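Local atomic coordinates of periplasmic beta-glucosidase (Pseudomonas aeruginosa, PDB entry 6R5I), a protein that probably hydrolyses terminal, non-reducing beta-D-glucosyl residues of glucosides in the periplasm, with release of beta-D-glucose. Residues Ala216-Val221 against Leu251-His256; Gly228-Ala233 against Ile263-Ala268. All coordinates share one frame; numbering follows the deposited sequence.

Contact 1: residues Ala216-Val221 against Leu251-His256; sequences AGAVMV and LTISDH
V219 sits between L251 and I253 on the neighbouring strand and bonds to both: its N donates to L251 O at 2.9 Å, and its O receives I253 N at 2.8 Å. The parallel pairing continues at each end, where L251 N reaches G217 O (3.0 Å) and V221 N reaches I253 O (2.9 Å). CA-H...O contacts reinforce these bonds, the shortest from A218 CA to L251 O at 3.1 Å. Past the last direct bond a water bridges the diverging chains, donating to V221 O and accepting from D255 N.

Apolar contact is modest. On the face shared by A218, L251, M220 and I253, CG1 of I253 lies anti to its own carbonyl carbon (chi1 -58°), and the extended chain brings CD1 to 4.1 Å from A218 CB. On the other face, CG2 of V221 approaches T252 CB, while T252 OG1 bonds to G282 O and D284 N beyond the pair.

These are neighbouring strands of the TIM-type barrel. Beyond their C-terminal ends the D255 carboxylate lies near a bound sulfate, consistent with a pocket there. Cohesion between the strands thus comes chiefly from backbone hydrogen bonds between peptide groups, while V221 and T252 pack on helix 235-245.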
# COMPACT_ATOMS: atom_id res chain seq x y z
N ALA A 216 -24.56 12.87 -15.77
CA ALA A 216 -24.80 11.42 -15.59
C ALA A 216 -26.13 11.22 -14.85
O ALA A 216 -26.37 11.89 -13.83
CB ALA A 216 -23.68 10.75 -14.83
N GLY A 217 -26.99 10.33 -15.37
CA GLY A 217 -28.31 10.07 -14.80
C GLY A 217 -28.26 9.21 -13.55
O GLY A 217 -29.22 9.26 -12.75
N ALA A 218 -27.19 8.43 -13.37
CA ALA A 218 -27.11 7.46 -12.28
C ALA A 218 -25.69 7.37 -11.74
O ALA A 218 -24.73 7.73 -12.46
CB ALA A 218 -27.63 6.12 -12.73
N VAL A 219 -25.60 6.91 -10.50
CA VAL A 219 -24.33 6.63 -9.79
C VAL A 219 -24.46 5.23 -9.21
O VAL A 219 -25.44 4.98 -8.49
CB VAL A 219 -24.05 7.67 -8.70
CG1 VAL A 219 -22.88 7.24 -7.80
CG2 VAL A 219 -23.86 9.04 -9.29
N MET A 220 -23.51 4.34 -9.52
CA MET A 220 -23.46 3.01 -8.86
C MET A 220 -22.51 3.12 -7.66
O MET A 220 -21.36 3.55 -7.83
CB MET A 220 -22.98 1.90 -9.79
CG MET A 220 -22.85 0.59 -9.04
SD MET A 220 -22.83 -0.86 -10.12
CE MET A 220 -21.28 -1.65 -9.72
N VAL A 221 -23.00 2.69 -6.52
CA VAL A 221 -22.32 2.85 -5.22
C VAL A 221 -21.37 1.65 -5.04
O VAL A 221 -21.72 0.53 -5.42
CB VAL A 221 -23.35 3.00 -4.08
CG1 VAL A 221 -22.65 3.10 -2.75
CG2 VAL A 221 -24.28 4.19 -4.33
N LEU A 251 -30.17 9.14 -9.92
CA LEU A 251 -30.52 7.87 -9.27
C LEU A 251 -29.24 7.24 -8.69
O LEU A 251 -28.26 7.16 -9.41
CB LEU A 251 -31.16 7.00 -10.34
CG LEU A 251 -31.46 5.56 -9.96
CD1 LEU A 251 -32.52 5.56 -8.87
CD2 LEU A 251 -31.91 4.79 -11.20
N THR A 252 -29.25 6.83 -7.43
CA THR A 252 -28.15 6.01 -6.87
C THR A 252 -28.54 4.53 -6.94
O THR A 252 -29.69 4.19 -6.57
CB THR A 252 -27.78 6.46 -5.46
OG1 THR A 252 -28.97 6.49 -4.67
CG2 THR A 252 -27.11 7.82 -5.47
N ILE A 253 -27.62 3.68 -7.31
CA ILE A 253 -27.89 2.23 -7.51
C ILE A 253 -26.87 1.44 -6.68
O ILE A 253 -25.67 1.72 -6.80
CB ILE A 253 -27.81 1.87 -9.01
CG1 ILE A 253 -28.80 2.69 -9.83
CG2 ILE A 253 -28.00 0.38 -9.20
CD1 ILE A 253 -28.76 2.40 -11.33
N SER A 254 -27.34 0.46 -5.93
CA SER A 254 -26.43 -0.45 -5.18
C SER A 254 -25.74 -1.39 -6.17
O SER A 254 -26.27 -1.62 -7.28
CB SER A 254 -27.17 -1.21 -4.10
OG SER A 254 -27.69 -2.42 -4.61
N ASP A 255 -24.59 -1.92 -5.78
CA ASP A 255 -23.92 -3.04 -6.48
C ASP A 255 -24.59 -4.33 -5.97
O ASP A 255 -25.51 -4.27 -5.09
CB ASP A 255 -22.40 -2.98 -6.29
CG ASP A 255 -21.56 -3.66 -7.36
OD1 ASP A 255 -22.06 -4.61 -8.02
OD2 ASP A 255 -20.38 -3.27 -7.50
N HIS A 256 -24.22 -5.46 -6.57
CA HIS A 256 -24.90 -6.75 -6.46
C HIS A 256 -24.81 -7.25 -5.01
O HIS A 256 -23.69 -7.53 -4.56
CB HIS A 256 -24.28 -7.72 -7.47
CG HIS A 256 -25.09 -8.94 -7.67
ND1 HIS A 256 -25.18 -9.92 -6.73
CD2 HIS A 256 -25.86 -9.34 -8.72
CE1 HIS A 256 -25.96 -10.88 -7.17
NE2 HIS A 256 -26.39 -10.55 -8.39
O HOH W 1 -23.41 -0.54 -3.47

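Contact 2: residues Gly228-Ala233 against Ile263-Ala268; sequences GVPATA and IKHGLA
P230 touches both H265 and L267: its CB and CG meet H265, and its CD meets L267. CB, the first atom out, lies over the imidazole face, 3.9 Å from H265 CD2. CG comes over the same face of that ring in a CH-pi contact, 3.7 Å from the H265 ring centroid and 21° off the normal, somewhat toward the rim. The imidazole is placed for this by CG standing anti to the carbonyl carbon of H265 (chi1 -81°), and its rotation is further fixed by a hydrogen bond from NE2 to L223 O.

The proline belongs to the second strand of the small antiparallel hairpin 225-226/229-230. H265 is in a type I turn, I263 to G266, in the loop between barrel strand 251-253 and helix 271-281.

CD, the last ring carbon, meets the end of the leucine: P230 CD is 3.4 Å from L267 CD1, tighter than usual for two carbons, and 3.8 Å from L267 CD2. That second methyl also reaches A233 CB at 4.0 Å and, more loosely, V229 CG1. L666 of the second subunit packs on L267 as well, and S667 of that subunit hydrogen-bonds to H265 O.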
# COMPACT_ATOMS: atom_id res chain seq x y z
N GLY A 228 -13.55 3.18 7.08
CA GLY A 228 -14.36 2.37 8.02
C GLY A 228 -15.83 2.27 7.68
O GLY A 228 -16.50 1.40 8.29
N VAL A 229 -16.36 3.11 6.79
CA VAL A 229 -17.82 3.09 6.50
C VAL A 229 -18.06 2.60 5.08
O VAL A 229 -17.71 3.30 4.11
CB VAL A 229 -18.48 4.45 6.74
CG1 VAL A 229 -19.98 4.34 6.48
CG2 VAL A 229 -18.21 4.95 8.15
N PRO A 230 -18.73 1.43 4.90
CA PRO A 230 -19.07 0.99 3.55
C PRO A 230 -19.79 2.11 2.79
O PRO A 230 -20.64 2.79 3.34
CB PRO A 230 -20.00 -0.22 3.78
CG PRO A 230 -19.50 -0.76 5.12
CD PRO A 230 -19.16 0.48 5.93
N ALA A 231 -19.43 2.30 1.52
CA ALA A 231 -20.08 3.32 0.67
C ALA A 231 -21.61 3.19 0.74
O ALA A 231 -22.30 4.21 0.72
CB ALA A 231 -19.56 3.22 -0.74
N THR A 232 -22.10 1.95 0.80
CA THR A 232 -23.55 1.61 0.71
C THR A 232 -24.27 2.11 1.97
O THR A 232 -25.51 2.29 1.89
CB THR A 232 -23.72 0.12 0.44
OG1 THR A 232 -23.00 -0.22 -0.75
CG2 THR A 232 -25.18 -0.27 0.27
N ALA A 233 -23.55 2.37 3.07
CA ALA A 233 -24.11 2.86 4.36
C ALA A 233 -23.55 4.25 4.68
O ALA A 233 -23.63 4.67 5.85
CB ALA A 233 -23.75 1.91 5.47
N ILE A 263 -23.86 -6.58 6.53
CA ILE A 263 -23.75 -7.55 7.65
C ILE A 263 -22.31 -8.07 7.73
O ILE A 263 -21.76 -8.07 8.80
CB ILE A 263 -24.77 -8.69 7.48
CG1 ILE A 263 -26.20 -8.15 7.49
CG2 ILE A 263 -24.54 -9.75 8.54
CD1 ILE A 263 -27.22 -9.15 7.07
N LYS A 264 -21.72 -8.45 6.60
CA LYS A 264 -20.34 -9.00 6.57
C LYS A 264 -19.37 -7.89 6.96
O LYS A 264 -18.41 -8.18 7.66
CB LYS A 264 -20.06 -9.63 5.22
CG LYS A 264 -20.83 -10.94 5.03
CD LYS A 264 -20.24 -11.88 4.06
CE LYS A 264 -20.97 -13.21 4.01
NZ LYS A 264 -20.66 -13.93 2.75
N HIS A 265 -19.64 -6.66 6.54
CA HIS A 265 -18.81 -5.48 6.91
C HIS A 265 -18.87 -5.24 8.42
O HIS A 265 -17.99 -4.53 8.94
CB HIS A 265 -19.25 -4.23 6.16
CG HIS A 265 -18.73 -4.12 4.77
ND1 HIS A 265 -17.37 -3.92 4.51
CD2 HIS A 265 -19.38 -4.04 3.58
CE1 HIS A 265 -17.22 -3.74 3.21
NE2 HIS A 265 -18.42 -3.83 2.63
N GLY A 266 -19.90 -5.73 9.10
CA GLY A 266 -20.04 -5.53 10.55
C GLY A 266 -20.64 -4.17 10.87
O GLY A 266 -20.39 -3.65 11.98
N LEU A 267 -21.47 -3.62 9.97
CA LEU A 267 -22.27 -2.42 10.30
C LEU A 267 -23.69 -2.81 10.72
O LEU A 267 -24.33 -1.99 11.35
CB LEU A 267 -22.29 -1.43 9.15
CG LEU A 267 -21.25 -0.33 9.38
CD1 LEU A 267 -19.88 -0.81 8.94
CD2 LEU A 267 -21.64 0.98 8.75
N ALA A 268 -24.12 -4.01 10.41
CA ALA A 268 -25.49 -4.49 10.71
C ALA A 268 -25.42 -5.93 11.19
O ALA A 268 -24.58 -6.67 10.70
CB ALA A 268 -26.33 -4.37 9.47

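How the contacts relate
From the N terminus the chain runs through 216-221, then 228-233, before either partner segment appears. Contact 1 closes the first loop when the chain, having passed along helix 235-245, returns as strand 251-253 beside 218-221, completing a beta-alpha-beta unit of the barrel. Contact 2 closes a second loop of equal length, 29 intervening residues, when 263-268 meets 228-233. The segments alternate, so the two loops cross and neither nests in the other. Contact 1 joins adjacent barrel strands; contact 2 joins the excursions that follow each of them. Their centres lie about 17 Å apart, yet they touch where V221 CG1 packs 3.6 Å from A231 C.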